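Local coordinates for nucleoporin NUP82 (Saccharomyces cerevisiae, PDB 3PBP), which is a structural constituent of the yeast nuclear pore complex, its N-terminal domain interacting with the nucleoporin NUP116, at residues R358-K372 with V375-M387. The protein carries 1 engineered substitution. Numbering follows the deposited sequence.
Sequences REIKSLITLPEQLGK and VISDNIIQQVNFM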
loop_
_atom_site.group_PDB
_atom_site.type_symbol
_atom_site.label_atom_id
_atom_site.label_comp_id
_atom_site.label_asym_id
_atom_site.label_seq_id
_atom_site.Cartn_x
_atom_site.Cartn_y
_atom_site.Cartn_z
ATOM N N ARG A 358 -20.591 3.645 -13.750
ATOM C CA ARG A 358 -19.728 3.829 -14.910
ATOM C C ARG A 358 -18.465 3.055 -14.585
ATOM O O ARG A 358 -18.174 2.821 -13.415
ATOM C CB ARG A 358 -19.373 5.302 -15.097
ATOM C CG ARG A 358 -20.544 6.226 -15.342
ATOM C CD ARG A 358 -20.099 7.661 -15.132
ATOM N NE ARG A 358 -21.144 8.648 -15.396
ATOM C CZ ARG A 358 -21.634 8.923 -16.603
ATOM N NH1 ARG A 358 -21.174 8.277 -17.674
ATOM N NH2 ARG A 358 -22.570 9.863 -16.737
ATOM N N GLU A 359 -17.713 2.652 -15.601
ATOM C CA GLU A 359 -16.476 1.913 -15.353
ATOM C C GLU A 359 -15.398 2.883 -14.854
ATOM O O GLU A 359 -14.861 3.676 -15.637
ATOM C CB GLU A 359 -15.990 1.231 -16.631
ATOM C CG GLU A 359 -14.833 0.280 -16.397
ATOM C CD GLU A 359 -13.997 0.071 -17.637
ATOM O OE1 GLU A 359 -14.581 -0.192 -18.711
ATOM O OE2 GLU A 359 -12.752 0.165 -17.534
ATOM N N ILE A 360 -15.084 2.826 -13.561
ATOM C CA ILE A 360 -14.083 3.724 -13.004
ATOM C C ILE A 360 -12.679 3.312 -13.401
ATOM O O ILE A 360 -12.176 2.287 -12.949
ATOM C CB ILE A 360 -14.157 3.769 -11.480
ATOM C CG1 ILE A 360 -15.563 4.192 -11.036
ATOM C CG2 ILE A 360 -13.131 4.763 -10.959
ATOM C CD1 ILE A 360 -15.786 4.176 -9.534
ATOM N N LYS A 361 -12.038 4.123 -14.236
ATOM C CA LYS A 361 -10.695 3.803 -14.695
ATOM C C LYS A 361 -9.582 4.366 -13.809
ATOM O O LYS A 361 -8.438 3.907 -13.898
ATOM C CB LYS A 361 -10.528 4.239 -16.161
ATOM C CG LYS A 361 -11.397 3.402 -17.122
ATOM C CD LYS A 361 -11.509 3.998 -18.524
ATOM C CE LYS A 361 -10.209 3.845 -19.317
ATOM N NZ LYS A 361 -10.274 4.506 -20.661
ATOM N N SER A 362 -9.901 5.339 -12.954
ATOM C CA SER A 362 -8.898 5.894 -12.041
ATOM C C SER A 362 -9.405 7.007 -11.133
ATOM O O SER A 362 -10.399 7.671 -11.433
ATOM C CB SER A 362 -7.696 6.420 -12.805
ATOM O OG SER A 362 -7.951 7.738 -13.234
ATOM N N LEU A 363 -8.701 7.192 -10.016
ATOM C CA LEU A 363 -9.026 8.218 -9.020
ATOM C C LEU A 363 -7.870 9.214 -8.954
ATOM O O LEU A 363 -6.696 8.824 -9.005
ATOM C CB LEU A 363 -9.230 7.582 -7.646
ATOM C CG LEU A 363 -10.318 6.515 -7.574
ATOM C CD1 LEU A 363 -10.366 5.940 -6.169
ATOM C CD2 LEU A 363 -11.664 7.126 -7.975
ATOM N N ILE A 364 -8.201 10.497 -8.840
ATOM C CA ILE A 364 -7.180 11.540 -8.805
ATOM C C ILE A 364 -7.549 12.633 -7.814
ATOM O O ILE A 364 -8.728 12.930 -7.623
ATOM C CB ILE A 364 -7.008 12.176 -10.208
ATOM C CG1 ILE A 364 -6.580 11.109 -11.210
ATOM C CG2 ILE A 364 -5.987 13.295 -10.161
ATOM C CD1 ILE A 364 -6.406 11.610 -12.616
ATOM N N THR A 365 -6.537 13.220 -7.178
ATOM C CA THR A 365 -6.758 14.302 -6.221
ATOM C C THR A 365 -5.776 15.419 -6.464
ATOM O O THR A 365 -4.663 15.190 -6.932
ATOM C CB THR A 365 -6.568 13.866 -4.758
ATOM O OG1 THR A 365 -5.514 12.899 -4.687
ATOM C CG2 THR A 365 -7.858 13.307 -4.183
ATOM N N LEU A 366 -6.209 16.631 -6.147
ATOM C CA LEU A 366 -5.373 17.805 -6.299
ATOM C C LEU A 366 -5.226 18.402 -4.913
ATOM O O LEU A 366 -6.193 18.909 -4.337
ATOM C CB LEU A 366 -6.019 18.811 -7.260
ATOM C CG LEU A 366 -6.148 18.315 -8.704
ATOM C CD1 LEU A 366 -6.913 19.319 -9.529
ATOM C CD2 LEU A 366 -4.769 18.083 -9.295
ATOM N N PRO A 367 -4.008 18.332 -4.352
ATOM C CA PRO A 367 -3.658 18.846 -3.021
ATOM C C PRO A 367 -4.332 20.168 -2.672
ATOM O O PRO A 367 -4.714 20.400 -1.528
ATOM C CB PRO A 367 -2.142 18.980 -3.103
ATOM C CG PRO A 367 -1.768 17.795 -3.946
ATOM C CD PRO A 367 -2.809 17.834 -5.056
ATOM N N GLU A 368 -4.482 21.029 -3.668
ATOM C CA GLU A 368 -5.099 22.333 -3.465
ATOM C C GLU A 368 -6.595 22.335 -3.112
ATOM O O GLU A 368 -7.131 23.374 -2.713
ATOM C CB GLU A 368 -4.895 23.205 -4.704
ATOM C CG GLU A 368 -3.449 23.550 -5.048
ATOM C CD GLU A 368 -2.648 22.357 -5.529
ATOM O OE1 GLU A 368 -3.209 21.517 -6.261
ATOM O OE2 GLU A 368 -1.449 22.266 -5.189
ATOM N N GLN A 369 -7.274 21.196 -3.257
ATOM C CA GLN A 369 -8.705 21.148 -2.958
ATOM C C GLN A 369 -9.099 20.065 -1.974
ATOM O O GLN A 369 -9.098 18.890 -2.322
ATOM C CB GLN A 369 -9.502 20.945 -4.239
ATOM C CG GLN A 369 -9.189 21.948 -5.327
ATOM C CD GLN A 369 -10.406 22.259 -6.171
ATOM O OE1 GLN A 369 -11.064 23.290 -5.977
ATOM N NE2 GLN A 369 -10.729 21.356 -7.104
ATOM N N LEU A 370 -9.456 20.465 -0.757
ATOM C CA LEU A 370 -9.854 19.519 0.277
ATOM C C LEU A 370 -11.180 18.849 -0.046
ATOM O O LEU A 370 -11.987 19.382 -0.802
ATOM C CB LEU A 370 -9.991 20.228 1.624
ATOM C CG LEU A 370 -8.782 20.959 2.209
ATOM C CD1 LEU A 370 -9.103 21.314 3.637
ATOM C CD2 LEU A 370 -7.534 20.083 2.173
ATOM N N GLY A 371 -11.395 17.678 0.538
ATOM C CA GLY A 371 -12.636 16.946 0.341
ATOM C C GLY A 371 -13.195 16.783 -1.057
ATOM O O GLY A 371 -14.401 16.582 -1.207
ATOM N N LYS A 372 -12.346 16.871 -2.074
ATOM C CA LYS A 372 -12.798 16.708 -3.452
ATOM C C LYS A 372 -11.977 15.632 -4.134
ATOM O O LYS A 372 -10.758 15.573 -3.989
ATOM C CB LYS A 372 -12.666 18.010 -4.240
ATOM C CG LYS A 372 -13.550 19.146 -3.747
ATOM C CD LYS A 372 -13.396 20.377 -4.634
ATOM C CE LYS A 372 -14.133 21.582 -4.069
ATOM N NZ LYS A 372 -13.948 22.760 -4.966
ATOM N N VAL A 375 -12.954 11.447 -10.372
ATOM C CA VAL A 375 -13.092 10.057 -10.774
ATOM C C VAL A 375 -13.160 9.990 -12.277
ATOM O O VAL A 375 -14.076 10.519 -12.886
ATOM C CB VAL A 375 -14.369 9.420 -10.231
ATOM C CG1 VAL A 375 -14.381 7.938 -10.590
ATOM C CG2 VAL A 375 -14.467 9.621 -8.729
ATOM N N ILE A 376 -12.181 9.344 -12.880
ATOM C CA ILE A 376 -12.165 9.221 -14.321
ATOM C C ILE A 376 -12.838 7.928 -14.748
ATOM O O ILE A 376 -12.280 6.838 -14.593
ATOM C CB ILE A 376 -10.725 9.260 -14.860
ATOM C CG1 ILE A 376 -10.144 10.657 -14.633
ATOM C CG2 ILE A 376 -10.701 8.877 -16.337
ATOM C CD1 ILE A 376 -8.768 10.856 -15.209
ATOM N N SER A 377 -14.055 8.061 -15.265
ATOM C CA SER A 377 -14.818 6.916 -15.743
ATOM C C SER A 377 -14.401 6.649 -17.199
ATOM O O SER A 377 -13.244 6.883 -17.566
ATOM C CB SER A 377 -16.320 7.207 -15.645
ATOM O OG SER A 377 -16.680 7.560 -14.319
ATOM N N ASP A 378 -15.319 6.190 -18.042
ATOM C CA ASP A 378 -14.926 5.895 -19.415
ATOM C C ASP A 378 -14.857 7.083 -20.360
ATOM O O ASP A 378 -13.994 7.133 -21.235
ATOM C CB ASP A 378 -15.835 4.830 -20.019
ATOM C CG ASP A 378 -15.058 3.825 -20.840
ATOM O OD1 ASP A 378 -13.988 4.211 -21.376
ATOM O OD2 ASP A 378 -15.515 2.662 -20.948
ATOM N N ASN A 379 -15.766 8.034 -20.199
ATOM C CA ASN A 379 -15.766 9.201 -21.067
ATOM C C ASN A 379 -16.061 10.456 -20.280
ATOM O O ASN A 379 -16.225 11.536 -20.853
ATOM C CB ASN A 379 -16.800 9.035 -22.175
ATOM C CG ASN A 379 -16.545 7.809 -23.010
ATOM O OD1 ASN A 379 -15.461 7.645 -23.578
ATOM N ND2 ASN A 379 -17.540 6.930 -23.089
ATOM N N ILE A 380 -16.133 10.310 -18.964
ATOM C CA ILE A 380 -16.403 11.444 -18.103
ATOM C C ILE A 380 -15.336 11.585 -17.044
ATOM O O ILE A 380 -14.598 10.645 -16.749
ATOM C CB ILE A 380 -17.748 11.300 -17.352
ATOM C CG1 ILE A 380 -18.911 11.290 -18.337
ATOM C CG2 ILE A 380 -17.935 12.462 -16.373
ATOM C CD1 ILE A 380 -20.266 11.409 -17.661
ATOM N N ILE A 381 -15.247 12.792 -16.505
ATOM C CA ILE A 381 -14.350 13.089 -15.412
ATOM C C ILE A 381 -15.367 13.704 -14.489
ATOM O O ILE A 381 -15.877 14.788 -14.760
ATOM C CB ILE A 381 -13.293 14.159 -15.742
ATOM C CG1 ILE A 381 -12.345 13.658 -16.823
ATOM C CG2 ILE A 381 -12.487 14.485 -14.492
ATOM C CD1 ILE A 381 -11.296 14.679 -17.197
ATOM N N GLN A 382 -15.714 12.986 -13.434
ATOM C CA GLN A 382 -16.678 13.495 -12.478
ATOM C C GLN A 382 -15.908 13.947 -11.253
ATOM O O GLN A 382 -14.748 13.573 -11.059
ATOM C CB GLN A 382 -17.681 12.402 -12.096
ATOM C CG GLN A 382 -18.743 12.132 -13.145
ATOM C CD GLN A 382 -19.621 10.954 -12.789
ATOM O OE1 GLN A 382 -19.235 9.804 -12.973
ATOM N NE2 GLN A 382 -20.805 11.236 -12.262
ATOM N N GLN A 383 -16.542 14.776 -10.441
ATOM C CA GLN A 383 -15.911 15.245 -9.225
ATOM C C GLN A 383 -16.834 15.012 -8.047
ATOM O O GLN A 383 -17.908 15.604 -7.958
ATOM C CB GLN A 383 -15.576 16.732 -9.294
ATOM C CG GLN A 383 -14.806 17.192 -8.061
ATOM C CD GLN A 383 -14.877 18.680 -7.827
ATOM O OE1 GLN A 383 -13.899 19.411 -8.035
ATOM N NE2 GLN A 383 -16.041 19.146 -7.389
ATOM N N VAL A 384 -16.414 14.129 -7.153
ATOM C CA VAL A 384 -17.180 13.835 -5.963
ATOM C C VAL A 384 -16.752 14.888 -4.949
ATOM O O VAL A 384 -15.566 15.044 -4.673
ATOM C CB VAL A 384 -16.848 12.434 -5.444
ATOM C CG1 VAL A 384 -17.695 12.112 -4.239
ATOM C CG2 VAL A 384 -17.076 11.424 -6.535
ATOM N N ASN A 385 -17.710 15.631 -4.413
ATOM C CA ASN A 385 -17.395 16.665 -3.442
ATOM C C ASN A 385 -18.061 16.354 -2.116
ATOM O O ASN A 385 -19.269 16.518 -1.979
ATOM C CB ASN A 385 -17.878 18.021 -3.954
ATOM C CG ASN A 385 -17.525 19.157 -3.016
ATOM O OD1 ASN A 385 -17.928 19.170 -1.849
ATOM N ND2 ASN A 385 -16.768 20.124 -3.523
ATOM N N PHE A 386 -17.284 15.914 -1.132
ATOM C CA PHE A 386 -17.875 15.597 0.154
ATOM C C PHE A 386 -17.570 16.552 1.294
ATOM O O PHE A 386 -17.542 16.152 2.459
ATOM C CB PHE A 386 -17.552 14.160 0.564
ATOM C CG PHE A 386 -16.224 13.657 0.085
ATOM C CD1 PHE A 386 -15.077 13.870 0.822
ATOM C CD2 PHE A 386 -16.134 12.919 -1.087
ATOM C CE1 PHE A 386 -13.858 13.350 0.406
ATOM C CE2 PHE A 386 -14.921 12.400 -1.511
ATOM C CZ PHE A 386 -13.781 12.615 -0.759
HETATM N N MSE A 387 -17.369 17.822 0.959
HETATM C CA MSE A 387 -17.100 18.838 1.971
HETATM C C MSE A 387 -18.394 19.258 2.664
HETATM O O MSE A 387 -18.370 20.005 3.644
HETATM C CB MSE A 387 -16.424 20.061 1.344
HETATM C CG MSE A 387 -14.926 19.896 1.156
HETATM SE SE MSE A 387 -13.989 19.508 2.840
HETATM C CE MSE A 387 -13.678 21.325 3.460
#
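The carbonyl O of I376 is gripped twice: K361 N binds it at 2.7 Å, in the carbonyl plane, and S362 N adds a weak bond. Two residues facing one make this a classic beta bulge, at the start of strand 362-364, where it pairs with strand 372-376 in an antiparallel hairpin; strand 380-385 and then 413-419 complete the four-stranded sheet, consistent with a beta-propeller blade. The return bond, I376 N to S362 O, is 2.8 Å long and nearly straight. On the face of L363, its CD2 lies alongside V375 CG2, while I360 CG2 meets V375 CG1, and L324 of strand 323-329 packs against I360 and V375. On the other face S362 OG rests against I376 CB, and the CD1 atoms of I364 and I376 meet.

At the far end, K372 runs fully extended (chi2 -177°, chi3 -173°), laying CG and CE against N385 ND2 and CD near Q383 OE1 before NZ bonds Q369 OE1 at 3.1 Å. Cut back to alanine, K372 would probably leave Q369 OE1 without this donor and N385 ND2 without the methylenes beside it. N385 OD1 accepts from M387 N in an Asx turn. F386 N donates to G371 O, which also sits over one face of the F386 ring, 3.4 Å above its plane.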